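Local coordinates for protein bacteriocin (Pseudomonas syringae pv. tomato, PDB 4FZL) that probably kills related bacteria as a colicin M-like phosphatase that degrades the peptidoglycan precursor lipid II, and binds a calcium ion, at residues 151-156 / 165-170; 195-200 / 224-229. All coordinates share one frame; numbering follows the deposited sequence.

Interaction 1. Residues 151-156 / 165-170. With CA (calcium ion), chain C; EDO (1,2-ethanediol), chain K.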
# COMPACT_ATOMS: atom_id res chain seq x y z
N ALA A 151 -14.96 -10.82 0.72
CA ALA A 151 -13.85 -10.34 1.53
C ALA A 151 -12.61 -11.07 1.15
O ALA A 151 -12.65 -12.27 0.84
CB ALA A 151 -14.15 -10.54 3.03
N TYR A 152 -11.49 -10.37 1.26
CA TYR A 152 -10.23 -10.96 0.90
C TYR A 152 -9.13 -10.45 1.81
O TYR A 152 -8.92 -9.28 1.94
CB TYR A 152 -9.87 -10.62 -0.54
CG TYR A 152 -8.79 -11.48 -1.17
CD1 TYR A 152 -9.06 -12.79 -1.60
CD2 TYR A 152 -7.50 -11.00 -1.32
CE1 TYR A 152 -8.07 -13.56 -2.18
CE2 TYR A 152 -6.53 -11.75 -1.91
CZ TYR A 152 -6.83 -13.05 -2.31
OH TYR A 152 -5.89 -13.83 -2.91
N ASP A 153 -8.38 -11.40 2.37
CA ASP A 153 -7.23 -11.09 3.23
C ASP A 153 -6.04 -10.96 2.29
O ASP A 153 -5.47 -11.94 1.74
CB ASP A 153 -7.05 -12.20 4.25
CG ASP A 153 -5.92 -11.94 5.23
OD1 ASP A 153 -4.95 -11.24 4.89
OD2 ASP A 153 -6.04 -12.43 6.36
N VAL A 154 -5.61 -9.73 2.12
CA VAL A 154 -4.61 -9.41 1.19
C VAL A 154 -3.28 -10.12 1.52
O VAL A 154 -2.41 -10.35 0.69
CB VAL A 154 -4.47 -7.86 1.21
CG1 VAL A 154 -3.32 -7.49 0.46
CG2 VAL A 154 -5.73 -7.23 0.68
N GLY A 155 -3.15 -10.46 2.81
CA GLY A 155 -2.04 -11.23 3.25
C GLY A 155 -1.93 -12.60 2.64
O GLY A 155 -0.85 -13.14 2.67
N LYS A 156 -3.06 -13.16 2.15
CA LYS A 156 -3.03 -14.42 1.30
C LYS A 156 -1.99 -14.26 0.22
O LYS A 156 -1.34 -15.25 -0.20
CB LYS A 156 -4.41 -14.70 0.67
CG LYS A 156 -4.52 -15.92 -0.26
CD LYS A 156 -4.75 -17.20 0.49
CE LYS A 156 -5.16 -18.36 -0.40
NZ LYS A 156 -5.17 -19.63 0.39
N LEU A 165 -3.65 -2.36 3.86
CA LEU A 165 -5.08 -2.61 3.57
C LEU A 165 -5.83 -3.55 4.53
O LEU A 165 -7.06 -3.50 4.65
CB LEU A 165 -5.19 -3.25 2.18
CG LEU A 165 -4.76 -2.30 1.03
CD1 LEU A 165 -4.80 -3.06 -0.29
CD2 LEU A 165 -5.62 -1.02 1.01
N GLY A 166 -5.09 -4.50 5.14
CA GLY A 166 -5.75 -5.51 5.92
C GLY A 166 -6.66 -6.38 5.03
O GLY A 166 -6.21 -6.94 4.00
N ASN A 167 -7.92 -6.54 5.41
CA ASN A 167 -8.90 -7.14 4.52
C ASN A 167 -9.49 -6.08 3.62
O ASN A 167 -9.54 -4.95 4.00
CB ASN A 167 -10.04 -7.79 5.32
CG ASN A 167 -9.54 -8.90 6.22
OD1 ASN A 167 -8.61 -9.67 5.85
ND2 ASN A 167 -10.11 -8.99 7.40
N ILE A 168 -9.85 -6.48 2.42
CA ILE A 168 -10.56 -5.61 1.52
C ILE A 168 -11.73 -6.40 0.98
O ILE A 168 -11.88 -7.58 1.24
CB ILE A 168 -9.62 -5.14 0.40
CG1 ILE A 168 -9.06 -6.24 -0.48
CG2 ILE A 168 -8.50 -4.25 0.91
CD1 ILE A 168 -8.24 -5.79 -1.66
N THR A 169 -12.54 -5.75 0.19
CA THR A 169 -13.66 -6.42 -0.49
C THR A 169 -13.34 -6.30 -1.98
O THR A 169 -13.06 -5.23 -2.51
CB THR A 169 -14.97 -5.81 -0.11
OG1 THR A 169 -15.17 -5.75 1.34
CG2 THR A 169 -16.19 -6.52 -0.80
N LEU A 170 -13.46 -7.44 -2.61
CA LEU A 170 -13.31 -7.58 -4.05
C LEU A 170 -14.63 -7.86 -4.72
O LEU A 170 -15.61 -8.34 -4.08
CB LEU A 170 -12.33 -8.69 -4.38
CG LEU A 170 -10.91 -8.46 -3.86
CD1 LEU A 170 -9.97 -9.62 -4.23
CD2 LEU A 170 -10.32 -7.19 -4.44
CA CA C . -9.14 -2.88 5.12
C1 EDO K . -8.58 -15.88 0.61
O1 EDO K . -9.99 -16.07 0.58
C2 EDO K . -8.29 -14.56 1.35
O2 EDO K . -9.25 -14.18 2.27
O HOH W 1 -8.83 -4.27 7.16
O HOH W 2 -8.02 -1.65 6.24
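Tyr-152 and Ile-168 form the hydrogen-bonded pair of an antiparallel connection between strands 142-153 and 167-178, joined by helix 159-165 in the calcium-binding sheet of this colicin M-like protein. Tyr-152 N gives to Ile-168 O at 2.8 Å, and Ile-168 N returns a bond to Tyr-152 O. On the buried face, Tyr-152 has CG anti to its backbone N (chi1 -163°), and its ring leads away from the partner strand. Leu-170 CD1 reaches the near end of the ring, 3.8 Å from Tyr-152 CG, in an off-centre CH-pi contact. An ethanediol, probably from the crystallisation liquor, lays its C2 over one ring face near the rim, while the phenol OH is hydrogen-bonded to Asp-157 OD1. Beside them, Ile-168 holds CG1 between its backbone N and carbonyl carbon (chi1 61°). Val-154 CG2 meets both CG1 and CD1 of this isoleucine, and the two side chains cross at about a right angle. Val-154 N adds a weak bond to Gly-166 O. On the other face, Asn-167 turns OD1 over the backbone of Asp-153, 3.3 Å from Asp-153 CA, with carboxylate and amide planes 72° apart. Asp-153 OD1 instead accepts from Gly-155 N, an Asx turn closing the strand end. The carbonyl oxygens of Leu-165 and Asn-167 bind calcium, with Leu-165 O 2.2 Å from the ion.

Interaction 2. Residues 195-200 / 224-229. With CA (calcium ion), chain C.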
# COMPACT_ATOMS: atom_id res chain seq x y z
N ASP A 195 -11.17 1.31 0.58
CA ASP A 195 -10.81 0.78 1.92
C ASP A 195 -10.51 1.95 2.86
O ASP A 195 -9.77 2.87 2.51
CB ASP A 195 -9.65 -0.14 1.79
CG ASP A 195 -9.50 -1.12 2.99
OD1 ASP A 195 -10.37 -2.01 3.26
OD2 ASP A 195 -8.42 -1.06 3.62
N VAL A 196 -11.07 1.91 4.06
CA VAL A 196 -10.80 2.95 5.03
C VAL A 196 -9.50 2.63 5.76
O VAL A 196 -9.35 1.51 6.33
CB VAL A 196 -11.90 3.10 5.98
CG1 VAL A 196 -11.55 4.04 7.17
CG2 VAL A 196 -13.10 3.59 5.15
N TYR A 197 -8.57 3.60 5.74
CA TYR A 197 -7.34 3.50 6.49
C TYR A 197 -7.53 4.18 7.86
O TYR A 197 -7.66 5.38 7.93
CB TYR A 197 -6.20 4.17 5.73
CG TYR A 197 -4.86 4.00 6.36
CD1 TYR A 197 -4.09 2.89 6.05
CD2 TYR A 197 -4.38 4.88 7.27
CE1 TYR A 197 -2.77 2.73 6.48
CE2 TYR A 197 -3.15 4.72 7.83
CZ TYR A 197 -2.32 3.66 7.42
OH TYR A 197 -1.13 3.53 8.01
N ASP A 198 -7.60 3.38 8.91
CA ASP A 198 -7.63 3.91 10.28
C ASP A 198 -6.22 4.26 10.73
O ASP A 198 -5.36 3.37 10.86
CB ASP A 198 -8.24 2.87 11.22
CG ASP A 198 -8.44 3.40 12.66
OD1 ASP A 198 -9.17 2.70 13.38
OD2 ASP A 198 -7.86 4.45 13.07
N ALA A 199 -5.96 5.56 10.83
CA ALA A 199 -4.61 6.11 11.05
C ALA A 199 -4.25 6.22 12.55
O ALA A 199 -3.17 6.65 12.94
CB ALA A 199 -4.44 7.45 10.37
N ASN A 200 -5.11 5.69 13.41
CA ASN A 200 -4.75 5.63 14.85
C ASN A 200 -3.58 4.67 14.97
O ASN A 200 -3.69 3.53 14.53
CB ASN A 200 -5.96 5.20 15.68
CG ASN A 200 -5.68 5.23 17.19
OD1 ASN A 200 -4.57 5.00 17.65
ND2 ASN A 200 -6.70 5.51 17.96
N TYR A 224 -8.46 8.13 6.52
CA TYR A 224 -8.73 8.50 5.16
C TYR A 224 -9.13 7.28 4.33
O TYR A 224 -8.97 6.13 4.77
CB TYR A 224 -7.49 9.21 4.58
CG TYR A 224 -6.22 8.35 4.53
CD1 TYR A 224 -5.99 7.48 3.47
CD2 TYR A 224 -5.28 8.37 5.57
CE1 TYR A 224 -4.79 6.79 3.43
CE2 TYR A 224 -4.12 7.59 5.55
CZ TYR A 224 -3.90 6.82 4.45
OH TYR A 224 -2.77 6.03 4.39
N SER A 225 -9.56 7.55 3.11
CA SER A 225 -10.04 6.53 2.16
C SER A 225 -8.88 6.20 1.24
O SER A 225 -8.22 7.07 0.70
CB SER A 225 -11.28 7.11 1.44
OG SER A 225 -11.66 6.26 0.35
N ILE A 226 -8.73 4.89 0.96
CA ILE A 226 -7.84 4.39 -0.03
C ILE A 226 -8.73 3.90 -1.19
O ILE A 226 -9.50 2.94 -1.07
CB ILE A 226 -6.90 3.28 0.49
CG1 ILE A 226 -6.00 3.82 1.61
CG2 ILE A 226 -6.00 2.72 -0.64
CD1 ILE A 226 -4.92 2.89 2.07
N GLU A 227 -8.55 4.55 -2.35
CA GLU A 227 -9.24 4.16 -3.58
C GLU A 227 -8.42 3.13 -4.28
O GLU A 227 -7.20 3.29 -4.35
CB GLU A 227 -9.47 5.38 -4.47
CG GLU A 227 -10.30 6.40 -3.78
CD GLU A 227 -10.68 7.61 -4.58
OE1 GLU A 227 -10.26 7.75 -5.73
OE2 GLU A 227 -11.49 8.38 -4.05
N ILE A 228 -9.05 2.08 -4.79
CA ILE A 228 -8.33 0.95 -5.34
C ILE A 228 -8.86 0.72 -6.80
O ILE A 228 -9.59 -0.23 -7.06
CB ILE A 228 -8.47 -0.33 -4.51
CG1 ILE A 228 -8.12 -0.09 -3.09
CG2 ILE A 228 -7.58 -1.40 -5.11
CD1 ILE A 228 -8.31 -1.30 -2.14
N PRO A 229 -8.52 1.70 -7.70
CA PRO A 229 -9.16 1.71 -9.00
C PRO A 229 -8.60 0.66 -9.93
O PRO A 229 -7.47 0.22 -9.72
CB PRO A 229 -8.85 3.15 -9.52
CG PRO A 229 -7.44 3.39 -8.97
CD PRO A 229 -7.53 2.80 -7.56
CA CA C . -9.14 -2.88 5.12
O HOH W 2 -8.02 -1.65 6.24
O HOH W 1 -8.83 -4.27 7.16
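Tyr-197 and Tyr-224 face each other as a hydrogen-bonded pair of antiparallel strands, and so do Asp-195 and Ile-226. Each pair is joined by two backbone bonds; the one from Tyr-197 N to Tyr-224 O is 2.7 Å long, whereas Tyr-224 N to Tyr-197 O stretches to 3.2 Å. The aromatic contact lies on the buried face. The two tyrosines run side by side and point the same way, their planes 21° apart and slid so far that the rings barely overlap. Tyr-224 OH therefore sits over the centre of the Tyr-197 ring, 3.4 Å above its plane, and bonds to Ala-100 O on helix 96-106. In return, Tyr-197 CB lies over the Tyr-224 ring as a CH-pi contact, 3.8 Å from its centroid. Tyr-224 CG stands between its own backbone N and carbonyl carbon (chi1 62°). Apolar contact continues the same face: Ile-226 CD1 approaches Tyr-197 CD1 obliquely, and Ile-228 CD1 comes within 4.3 Å of Asp-195 CB. Metal binding takes the carboxylate of Asp-195, which grips calcium through both oxygens, OD1 at 2.4 Å and OD2 at 2.5 Å. Two waters are further ligands, one also donating weakly to Val-196 O, and the carbonyl oxygens of Leu-165 and Asn-167 bind the ion too. The arrangement is a calcium site with a bidentate carboxylate on an antiparallel sheet strand, its backbone paired to strand 224-227.

How the interactions relate
From the N terminus, the chain first runs through helices and lays down the short sheet strand 112-113, then, after two more helices, strand 142-153. Interaction 1 closes the short connection that carries helix 159-165 and starts strand 167-178. That strand turns back into strand 184-197, its neighbour in the sheet, whose end opens interaction 2; the latter closes a longer excursion containing helices 205-208 and 210-216. The two contacts are thus in series, neither nested nor crossed. Calcium joins them: Leu-165, Asn-167 and Asp-195 bind the same ion, which also holds two waters, one weakly bonded to Asn-167 N and the other to Val-196 O. Leu-165 CD2 also packs 4.1 Å from Ile-226 CG2, linking helix 159-165 to strand 224-227.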